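PDB 3U4J: NAD-dependent aldehyde dehydrogenase from Sinorhizobium meliloti, which probably oxidises aldehydes to the corresponding acids with NAD or NADP as electron acceptor. Local coordinates for residues A[152-162]-A[486-497]; A[274-282]-A[413-423]. All coordinates share one frame; numbering follows the deposited sequence.

Overall arrangement
Both contacts are largely buried, but in different ways. Contact 1 joins two long antiparallel strands, 153-161 and 489-497, far from the centre of the chain; its burial owes much to neighbouring subunits, and its chemistry is a run of backbone hydrogen bonds with salt bridges toward the 486 end. Contact 2 packs strand 275-279 and the Phe280 after it against helix 416-423 and the Phe413 before it, within a single subunit, through aromatic and aliphatic side chains alone. The two share no strand or helix and belong to separate sheets, with centres about 44 Å apart and nearest atoms about 20 Å apart. In sequence, contact 2 falls wholly between the two halves of contact 1.

Contact 1: residues A[152-162]-A[486-497]; sequences DRLGLVLREPV and DEYSQFKGVHVT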
loop_
_atom_site.group_PDB
_atom_site.type_symbol
_atom_site.label_atom_id
_atom_site.label_comp_id
_atom_site.label_asym_id
_atom_site.label_seq_id
_atom_site.Cartn_x
_atom_site.Cartn_y
_atom_site.Cartn_z
ATOM N N ASP A 152 -23.080 3.935 -9.795
ATOM C CA ASP A 152 -23.093 3.641 -11.231
ATOM C C ASP A 152 -21.723 3.452 -11.871
ATOM O O ASP A 152 -21.646 3.094 -13.051
ATOM C CB ASP A 152 -23.850 4.747 -11.998
ATOM C CG ASP A 152 -25.367 4.653 -11.824
ATOM O OD1 ASP A 152 -25.900 3.519 -11.676
ATOM O OD2 ASP A 152 -26.037 5.720 -11.840
ATOM N N ARG A 153 -20.654 3.706 -11.105
ATOM C CA ARG A 153 -19.284 3.586 -11.609
ATOM C C ARG A 153 -18.374 2.673 -10.772
ATOM O O ARG A 153 -18.629 2.401 -9.602
ATOM C CB ARG A 153 -18.587 4.955 -11.704
ATOM C CG ARG A 153 -19.199 5.976 -12.697
ATOM C CD ARG A 153 -18.280 7.192 -12.873
ATOM N NE ARG A 153 -18.094 7.944 -11.626
ATOM C CZ ARG A 153 -17.554 9.164 -11.555
ATOM N NH1 ARG A 153 -17.140 9.776 -12.663
ATOM N NH2 ARG A 153 -17.446 9.776 -10.379
ATOM N N LEU A 154 -17.283 2.242 -11.393
ATOM C CA LEU A 154 -16.239 1.514 -10.687
ATOM C C LEU A 154 -14.918 2.045 -11.215
ATOM O O LEU A 154 -14.733 2.157 -12.419
ATOM C CB LEU A 154 -16.376 0.007 -10.940
ATOM C CG LEU A 154 -15.328 -0.941 -10.342
ATOM C CD1 LEU A 154 -15.286 -0.778 -8.819
ATOM C CD2 LEU A 154 -15.627 -2.408 -10.767
ATOM N N GLY A 155 -14.010 2.414 -10.326
ATOM C CA GLY A 155 -12.687 2.850 -10.764
ATOM C C GLY A 155 -11.707 1.689 -10.684
ATOM O O GLY A 155 -11.685 0.946 -9.698
ATOM N N LEU A 156 -10.927 1.511 -11.733
ATOM C CA LEU A 156 -9.887 0.504 -11.745
ATOM C C LEU A 156 -8.595 1.185 -12.111
ATOM O O LEU A 156 -8.562 2.075 -12.968
ATOM C CB LEU A 156 -10.165 -0.591 -12.771
ATOM C CG LEU A 156 -11.513 -1.317 -12.709
ATOM C CD1 LEU A 156 -11.629 -2.283 -13.890
ATOM C CD2 LEU A 156 -11.716 -2.049 -11.378
ATOM N N VAL A 157 -7.534 0.801 -11.421
ATOM C CA VAL A 157 -6.204 1.147 -11.847
ATOM C C VAL A 157 -5.526 -0.183 -12.140
ATOM O O VAL A 157 -5.336 -1.010 -11.234
ATOM C CB VAL A 157 -5.451 1.960 -10.793
ATOM C CG1 VAL A 157 -4.069 2.327 -11.313
ATOM C CG2 VAL A 157 -6.257 3.227 -10.438
ATOM N N LEU A 158 -5.182 -0.390 -13.417
ATOM C CA LEU A 158 -4.525 -1.625 -13.835
ATOM C C LEU A 158 -3.015 -1.430 -14.019
ATOM O O LEU A 158 -2.574 -0.482 -14.655
ATOM C CB LEU A 158 -5.171 -2.167 -15.131
ATOM C CG LEU A 158 -6.676 -2.471 -15.005
ATOM C CD1 LEU A 158 -7.292 -2.850 -16.383
ATOM C CD2 LEU A 158 -6.950 -3.566 -13.959
ATOM N N ARG A 159 -2.241 -2.343 -13.447
ATOM C CA ARG A 159 -0.815 -2.382 -13.658
ATOM C C ARG A 159 -0.480 -3.226 -14.884
ATOM O O ARG A 159 -0.956 -4.360 -15.026
ATOM C CB ARG A 159 -0.103 -2.943 -12.412
ATOM C CG ARG A 159 1.405 -3.068 -12.574
ATOM C CD ARG A 159 2.032 -3.849 -11.414
ATOM N NE ARG A 159 1.923 -3.172 -10.124
ATOM C CZ ARG A 159 2.878 -2.408 -9.608
ATOM N NH1 ARG A 159 4.003 -2.168 -10.294
ATOM N NH2 ARG A 159 2.697 -1.833 -8.433
ATOM N N GLU A 160 0.335 -2.658 -15.769
ATOM C CA GLU A 160 0.723 -3.297 -17.027
ATOM C C GLU A 160 2.222 -3.073 -17.214
ATOM O O GLU A 160 2.807 -2.180 -16.577
ATOM C CB GLU A 160 -0.079 -2.712 -18.208
ATOM C CG GLU A 160 -1.607 -2.840 -18.063
ATOM C CD GLU A 160 -2.379 -2.362 -19.309
ATOM O OE1 GLU A 160 -1.818 -1.617 -20.151
ATOM O OE2 GLU A 160 -3.563 -2.726 -19.428
ATOM N N PRO A 161 2.870 -3.902 -18.042
ATOM C CA PRO A 161 4.300 -3.691 -18.232
ATOM C C PRO A 161 4.579 -2.485 -19.130
ATOM O O PRO A 161 3.740 -2.163 -19.985
ATOM C CB PRO A 161 4.767 -4.978 -18.916
ATOM C CG PRO A 161 3.561 -5.726 -19.310
ATOM C CD PRO A 161 2.378 -5.170 -18.633
ATOM N N VAL A 162 5.730 -1.833 -18.939
ATOM C CA VAL A 162 6.147 -0.741 -19.834
ATOM C C VAL A 162 6.401 -1.259 -21.283
ATOM O O VAL A 162 6.127 -0.550 -22.235
ATOM C CB VAL A 162 7.350 0.114 -19.247
ATOM C CG1 VAL A 162 8.607 -0.676 -19.158
ATOM C CG2 VAL A 162 7.670 1.351 -20.119
ATOM N N ASP A 486 7.461 -0.660 -10.134
ATOM C CA ASP A 486 6.779 0.538 -10.602
ATOM C C ASP A 486 7.590 1.205 -11.720
ATOM O O ASP A 486 7.010 1.747 -12.664
ATOM C CB ASP A 486 6.505 1.511 -9.443
ATOM C CG ASP A 486 5.484 0.958 -8.426
ATOM O OD1 ASP A 486 4.946 -0.153 -8.627
ATOM O OD2 ASP A 486 5.242 1.634 -7.409
ATOM N N GLU A 487 8.924 1.147 -11.629
ATOM C CA GLU A 487 9.802 1.652 -12.697
ATOM C C GLU A 487 9.562 1.008 -14.063
ATOM O O GLU A 487 9.750 1.672 -15.094
ATOM C CB GLU A 487 11.280 1.452 -12.356
ATOM C CG GLU A 487 11.819 2.415 -11.343
ATOM C CD GLU A 487 11.640 3.887 -11.734
ATOM O OE1 GLU A 487 12.119 4.274 -12.818
ATOM O OE2 GLU A 487 11.032 4.634 -10.936
ATOM N N TYR A 488 9.175 -0.272 -14.070
ATOM C CA TYR A 488 8.944 -1.036 -15.318
ATOM C C TYR A 488 7.486 -1.355 -15.576
ATOM O O TYR A 488 7.181 -2.237 -16.365
ATOM C CB TYR A 488 9.804 -2.318 -15.352
ATOM C CG TYR A 488 11.261 -2.003 -15.056
ATOM C CD1 TYR A 488 12.062 -1.348 -16.003
ATOM C CD2 TYR A 488 11.825 -2.296 -13.809
ATOM C CE1 TYR A 488 13.389 -1.015 -15.721
ATOM C CE2 TYR A 488 13.143 -1.986 -13.537
ATOM C CZ TYR A 488 13.920 -1.341 -14.491
ATOM O OH TYR A 488 15.233 -1.010 -14.216
ATOM N N SER A 489 6.601 -0.618 -14.918
ATOM C CA SER A 489 5.157 -0.753 -15.093
ATOM C C SER A 489 4.570 0.533 -15.648
ATOM O O SER A 489 5.151 1.609 -15.468
ATOM C CB SER A 489 4.464 -1.096 -13.747
ATOM O OG SER A 489 4.753 -2.433 -13.364
ATOM N N GLN A 490 3.446 0.411 -16.357
ATOM C CA GLN A 490 2.574 1.542 -16.652
ATOM C C GLN A 490 1.311 1.333 -15.830
ATOM O O GLN A 490 0.894 0.193 -15.581
ATOM C CB GLN A 490 2.182 1.564 -18.145
ATOM C CG GLN A 490 3.292 1.944 -19.112
ATOM C CD GLN A 490 3.501 3.455 -19.276
ATOM O OE1 GLN A 490 4.277 3.888 -20.146
ATOM N NE2 GLN A 490 2.841 4.260 -18.442
ATOM N N PHE A 491 0.692 2.417 -15.410
ATOM C CA PHE A 491 -0.587 2.342 -14.719
ATOM C C PHE A 491 -1.709 2.920 -15.581
ATOM O O PHE A 491 -1.599 4.037 -16.092
ATOM C CB PHE A 491 -0.500 3.028 -13.351
ATOM C CG PHE A 491 0.510 2.362 -12.435
ATOM C CD1 PHE A 491 0.166 1.207 -11.741
ATOM C CD2 PHE A 491 1.803 2.854 -12.337
ATOM C CE1 PHE A 491 1.094 0.559 -10.905
ATOM C CE2 PHE A 491 2.759 2.221 -11.511
ATOM C CZ PHE A 491 2.397 1.059 -10.806
ATOM N N LYS A 492 -2.775 2.141 -15.721
ATOM C CA LYS A 492 -3.914 2.501 -16.543
ATOM C C LYS A 492 -5.098 2.785 -15.636
ATOM O O LYS A 492 -5.585 1.889 -14.934
ATOM C CB LYS A 492 -4.218 1.364 -17.535
ATOM C CG LYS A 492 -5.530 1.513 -18.297
ATOM C CD LYS A 492 -5.798 0.278 -19.163
ATOM C CE LYS A 492 -4.886 0.224 -20.355
ATOM N NZ LYS A 492 -4.928 -1.131 -20.965
ATOM N N GLY A 493 -5.540 4.048 -15.633
ATOM C CA GLY A 493 -6.716 4.441 -14.888
ATOM C C GLY A 493 -7.984 4.240 -15.697
ATOM O O GLY A 493 -8.119 4.832 -16.772
ATOM N N VAL A 494 -8.936 3.449 -15.183
ATOM C CA VAL A 494 -10.163 3.152 -15.932
ATOM C C VAL A 494 -11.366 3.607 -15.129
ATOM O O VAL A 494 -11.582 3.137 -14.010
ATOM C CB VAL A 494 -10.334 1.631 -16.227
ATOM C CG1 VAL A 494 -11.513 1.377 -17.184
ATOM C CG2 VAL A 494 -9.051 1.023 -16.756
ATOM N N HIS A 495 -12.129 4.534 -15.701
ATOM C CA HIS A 495 -13.432 4.888 -15.185
ATOM C C HIS A 495 -14.489 4.048 -15.921
ATOM O O HIS A 495 -14.717 4.232 -17.116
ATOM C CB HIS A 495 -13.678 6.396 -15.360
ATOM C CG HIS A 495 -12.846 7.255 -14.456
ATOM N ND1 HIS A 495 -11.574 7.675 -14.784
ATOM C CD2 HIS A 495 -13.106 7.764 -13.225
ATOM C CE1 HIS A 495 -11.095 8.425 -13.806
ATOM N NE2 HIS A 495 -12.008 8.500 -12.851
ATOM N N VAL A 496 -15.095 3.124 -15.192
ATOM C CA VAL A 496 -16.064 2.192 -15.723
ATOM C C VAL A 496 -17.458 2.654 -15.367
ATOM O O VAL A 496 -17.824 2.684 -14.202
ATOM C CB VAL A 496 -15.871 0.775 -15.115
ATOM C CG1 VAL A 496 -16.855 -0.213 -15.765
ATOM C CG2 VAL A 496 -14.425 0.311 -15.272
ATOM N N THR A 497 -18.225 3.059 -16.367
ATOM C CA THR A 497 -19.646 3.274 -16.150
ATOM C C THR A 497 -20.432 2.007 -16.471
ATOM O O THR A 497 -20.322 1.442 -17.562
ATOM C CB THR A 497 -20.168 4.526 -16.913
ATOM O OG1 THR A 497 -19.687 5.694 -16.229
ATOM C CG2 THR A 497 -21.714 4.555 -16.943
#
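Arg159 and Phe491 lie side by side on one face of an antiparallel two-strand pairing in the oligomerisation region of the aldehyde dehydrogenase fold. The Phe491 ring stands at 77° to the guanidinium and sets CE1 over the centre of the guanidinium, 3.7 Å from Arg159 CZ. With CG anti to the backbone N (chi1 178°) and a bend at chi3, the arginine reaches Asp486 end-on: NH1 and NH2 both grip OD1, each at 2.8 Å, the two flat groups nearly coplanar. NH1 also donates to Ser489 OG, itself hydrogen-bonded to Phe485 O, and NE binds Glu142 O. An alanine here would probably leave the Asp486 carboxylate without its mate and take away the group packed at the edge of the Phe491 ring. On the other face, Leu156 CD1 meets Val496 CG2 at 4.1 Å, and Leu156 packs on Leu156 of a third subunit. Residues 493-496 pair in parallel with a strand of the second subunit, extending the sheet across the interface. On the same face as Leu156, Lys492 bends at chi3 to approach Glu160, whose OE1 binds Tyr471 of the second subunit; Lys492 NZ meets Glu160 OE2 on its syn side at 2.6 Å, 20° out of the carboxylate plane.

Contact 2: residues A[274-282]-A[413-423]; sequences KGPQIVFAD and FKTADEAVALA
Phe280 and Phe413 form an offset edge-to-face pair where the end of strand 275-279 meets the start of helix 416-423, part of the α/β architecture of the aldehyde dehydrogenase fold. The edge of Phe413 is turned to the face of Phe280, with ring centroids 5.2 Å apart and planes at 76°. Phe413 CZ stands over the Phe280 face, offset toward its rim, and the closest carbons are Phe413 CE1 and Phe280 CE1 at 3.6 Å. Phe413 takes the less common first torsion that places CG between its backbone N and carbonyl carbon (chi1 68°), which carries the ring in between the strand and the helix.

Aliphatic contacts continue the packing from the rings along the strand. Ala419 CB sits over the centre of one Phe413 face, while Ile278 CG2 touches Phe413 CE2 at 3.7 Å and Ala419 CB at 3.9 Å. Ala416 CB packs on Phe280 CE1 at 3.7 Å. Toward the other end of the strand, Pro276 CG meets Ala423 CB at 3.8 Å. Ala416, Ala419 and Ala423 thus present small methyl groups to the larger strand residues.

Polar bonding serves the helix start instead: Thr415 is the N-cap, its OG1 accepting from Glu418 N at 3.1 Å, and Glu418 OE2 in turn accepts from Lys414 N.

Strand 275-279 runs nearly antiparallel to the helix, at 168°, between the parallel strands 307-313 and 431-435. Arg309 of the former binds the carbonyl oxygens of Leu422 and Ala423, and helix 439-448 adds Thr441 and Thr445 against Phe280.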
loop_
_atom_site.group_PDB
_atom_site.type_symbol
_atom_site.label_atom_id
_atom_site.label_comp_id
_atom_site.label_asym_id
_atom_site.label_seq_id
_atom_site.Cartn_x
_atom_site.Cartn_y
_atom_site.Cartn_z
ATOM N N LYS A 274 29.453 11.175 -4.920
ATOM C CA LYS A 274 30.576 11.513 -4.070
ATOM C C LYS A 274 30.136 11.356 -2.603
ATOM O O LYS A 274 30.059 12.311 -1.831
ATOM C CB LYS A 274 31.112 12.913 -4.411
ATOM C CG LYS A 274 32.428 13.257 -3.713
ATOM C CD LYS A 274 33.645 12.702 -4.483
ATOM C CE LYS A 274 34.914 12.717 -3.619
ATOM N NZ LYS A 274 36.109 12.387 -4.457
ATOM N N GLY A 275 29.843 10.121 -2.235
ATOM C CA GLY A 275 29.151 9.868 -0.996
ATOM C C GLY A 275 30.030 10.120 0.218
ATOM O O GLY A 275 31.188 9.701 0.265
ATOM N N PRO A 276 29.475 10.809 1.214
ATOM C CA PRO A 276 30.196 11.047 2.454
ATOM C C PRO A 276 29.867 10.003 3.517
ATOM O O PRO A 276 28.745 9.503 3.568
ATOM C CB PRO A 276 29.669 12.419 2.883
ATOM C CG PRO A 276 28.250 12.461 2.352
ATOM C CD PRO A 276 28.180 11.525 1.164
ATOM N N GLN A 277 30.839 9.649 4.349
ATOM C CA GLN A 277 30.548 9.045 5.637
ATOM C C GLN A 277 30.838 10.081 6.733
ATOM O O GLN A 277 31.933 10.658 6.779
ATOM C CB GLN A 277 31.393 7.799 5.873
ATOM C CG GLN A 277 31.203 6.719 4.809
ATOM C CD GLN A 277 31.426 5.330 5.353
ATOM O OE1 GLN A 277 30.658 4.858 6.197
ATOM N NE2 GLN A 277 32.458 4.642 4.845
ATOM N N ILE A 278 29.869 10.287 7.617
ATOM C CA ILE A 278 29.987 11.293 8.678
ATOM C C ILE A 278 30.166 10.516 9.954
ATOM O O ILE A 278 29.325 9.676 10.278
ATOM C CB ILE A 278 28.707 12.165 8.821
ATOM C CG1 ILE A 278 28.384 12.953 7.536
ATOM C CG2 ILE A 278 28.892 13.185 9.978
ATOM C CD1 ILE A 278 28.085 12.083 6.314
ATOM N N VAL A 279 31.271 10.791 10.651
ATOM C CA VAL A 279 31.610 10.119 11.879
ATOM C C VAL A 279 31.630 11.149 13.010
ATOM O O VAL A 279 32.487 12.061 13.067
ATOM C CB VAL A 279 32.950 9.387 11.800
ATOM C CG1 VAL A 279 33.176 8.528 13.067
ATOM C CG2 VAL A 279 32.980 8.508 10.569
ATOM N N PHE A 280 30.639 11.002 13.885
ATOM C CA PHE A 280 30.509 11.865 15.043
ATOM C C PHE A 280 31.353 11.364 16.168
ATOM O O PHE A 280 31.659 10.166 16.249
ATOM C CB PHE A 280 29.034 11.963 15.468
ATOM C CG PHE A 280 28.240 12.824 14.566
ATOM C CD1 PHE A 280 28.242 14.199 14.725
ATOM C CD2 PHE A 280 27.500 12.265 13.517
ATOM C CE1 PHE A 280 27.497 15.017 13.870
ATOM C CE2 PHE A 280 26.756 13.069 12.658
ATOM C CZ PHE A 280 26.739 14.445 12.847
ATOM N N ALA A 281 31.713 12.301 17.046
ATOM C CA ALA A 281 32.556 12.024 18.199
ATOM C C ALA A 281 32.033 10.883 19.065
ATOM O O ALA A 281 32.816 10.173 19.700
ATOM C CB ALA A 281 32.742 13.308 19.035
ATOM N N ASP A 282 30.720 10.658 19.070
ATOM C CA ASP A 282 30.155 9.596 19.903
ATOM C C ASP A 282 29.958 8.271 19.158
ATOM O O ASP A 282 29.243 7.390 19.636
ATOM C CB ASP A 282 28.832 10.051 20.546
ATOM C CG ASP A 282 27.767 10.380 19.525
ATOM O OD1 ASP A 282 27.848 9.936 18.348
ATOM O OD2 ASP A 282 26.836 11.106 19.908
ATOM N N PHE A 413 34.826 18.492 10.773
ATOM C CA PHE A 413 33.757 19.431 11.057
ATOM C C PHE A 413 33.616 19.523 12.567
ATOM O O PHE A 413 34.087 18.657 13.297
ATOM C CB PHE A 413 32.428 18.972 10.424
ATOM C CG PHE A 413 31.859 17.722 11.052
ATOM C CD1 PHE A 413 31.001 17.805 12.137
ATOM C CD2 PHE A 413 32.184 16.458 10.557
ATOM C CE1 PHE A 413 30.473 16.661 12.731
ATOM C CE2 PHE A 413 31.667 15.308 11.140
ATOM C CZ PHE A 413 30.812 15.402 12.240
ATOM N N LYS A 414 32.959 20.573 13.033
ATOM C CA LYS A 414 32.702 20.731 14.468
ATOM C C LYS A 414 31.272 20.371 14.864
ATOM O O LYS A 414 31.077 19.739 15.902
ATOM C CB LYS A 414 33.071 22.148 14.912
ATOM C CG LYS A 414 33.253 22.334 16.434
ATOM C CD LYS A 414 34.534 23.173 16.752
ATOM C CE LYS A 414 34.748 24.303 15.713
ATOM N NZ LYS A 414 36.174 24.398 15.225
ATOM N N THR A 415 30.275 20.755 14.056
ATOM C CA THR A 415 28.860 20.562 14.474
ATOM C C THR A 415 28.052 19.719 13.492
ATOM O O THR A 415 28.378 19.645 12.321
ATOM C CB THR A 415 28.118 21.915 14.621
ATOM O OG1 THR A 415 27.968 22.494 13.318
ATOM C CG2 THR A 415 28.893 22.882 15.535
ATOM N N ALA A 416 26.968 19.114 13.959
ATOM C CA ALA A 416 26.096 18.387 13.030
ATOM C C ALA A 416 25.629 19.297 11.877
ATOM O O ALA A 416 25.650 18.874 10.713
ATOM C CB ALA A 416 24.938 17.732 13.745
ATOM N N ASP A 417 25.225 20.537 12.183
ATOM C CA ASP A 417 24.793 21.464 11.134
ATOM C C ASP A 417 25.883 21.632 10.057
ATOM O O ASP A 417 25.570 21.616 8.859
ATOM C CB ASP A 417 24.356 22.839 11.676
ATOM C CG ASP A 417 23.012 22.814 12.401
ATOM O OD1 ASP A 417 22.663 23.858 12.987
ATOM O OD2 ASP A 417 22.303 21.791 12.423
ATOM N N GLU A 418 27.149 21.761 10.471
ATOM C CA GLU A 418 28.252 21.862 9.510
ATOM C C GLU A 418 28.387 20.581 8.675
ATOM O O GLU A 418 28.638 20.638 7.475
ATOM C CB GLU A 418 29.600 22.092 10.207
ATOM C CG GLU A 418 29.851 23.512 10.633
ATOM C CD GLU A 418 31.090 23.647 11.531
ATOM O OE1 GLU A 418 31.112 24.643 12.306
ATOM O OE2 GLU A 418 32.024 22.788 11.459
ATOM N N ALA A 419 28.277 19.442 9.344
ATOM C CA ALA A 419 28.435 18.144 8.698
ATOM C C ALA A 419 27.384 17.982 7.621
ATOM O O ALA A 419 27.670 17.459 6.547
ATOM C CB ALA A 419 28.324 17.018 9.710
ATOM N N VAL A 420 26.161 18.423 7.917
ATOM C CA VAL A 420 25.081 18.370 6.919
ATOM C C VAL A 420 25.395 19.257 5.712
ATOM O O VAL A 420 25.285 18.812 4.547
ATOM C CB VAL A 420 23.692 18.688 7.511
ATOM C CG1 VAL A 420 22.641 18.853 6.366
ATOM C CG2 VAL A 420 23.270 17.575 8.458
ATOM N N ALA A 421 25.805 20.498 5.970
ATOM C CA ALA A 421 26.127 21.402 4.869
ATOM C C ALA A 421 27.287 20.849 4.012
ATOM O O ALA A 421 27.248 20.908 2.780
ATOM C CB ALA A 421 26.440 22.834 5.395
ATOM N N LEU A 422 28.313 20.299 4.648
ATOM C CA LEU A 422 29.426 19.688 3.884
ATOM C C LEU A 422 28.956 18.488 3.056
ATOM O O LEU A 422 29.292 18.362 1.852
ATOM C CB LEU A 422 30.571 19.271 4.815
ATOM C CG LEU A 422 31.398 20.434 5.383
ATOM C CD1 LEU A 422 32.373 19.936 6.460
ATOM C CD2 LEU A 422 32.175 21.176 4.291
ATOM N N ALA A 423 28.176 17.613 3.689
ATOM C CA ALA A 423 27.654 16.428 3.019
ATOM C C ALA A 423 26.862 16.807 1.775
ATOM O O ALA A 423 27.032 16.181 0.726
ATOM C CB ALA A 423 26.778 15.564 3.995
#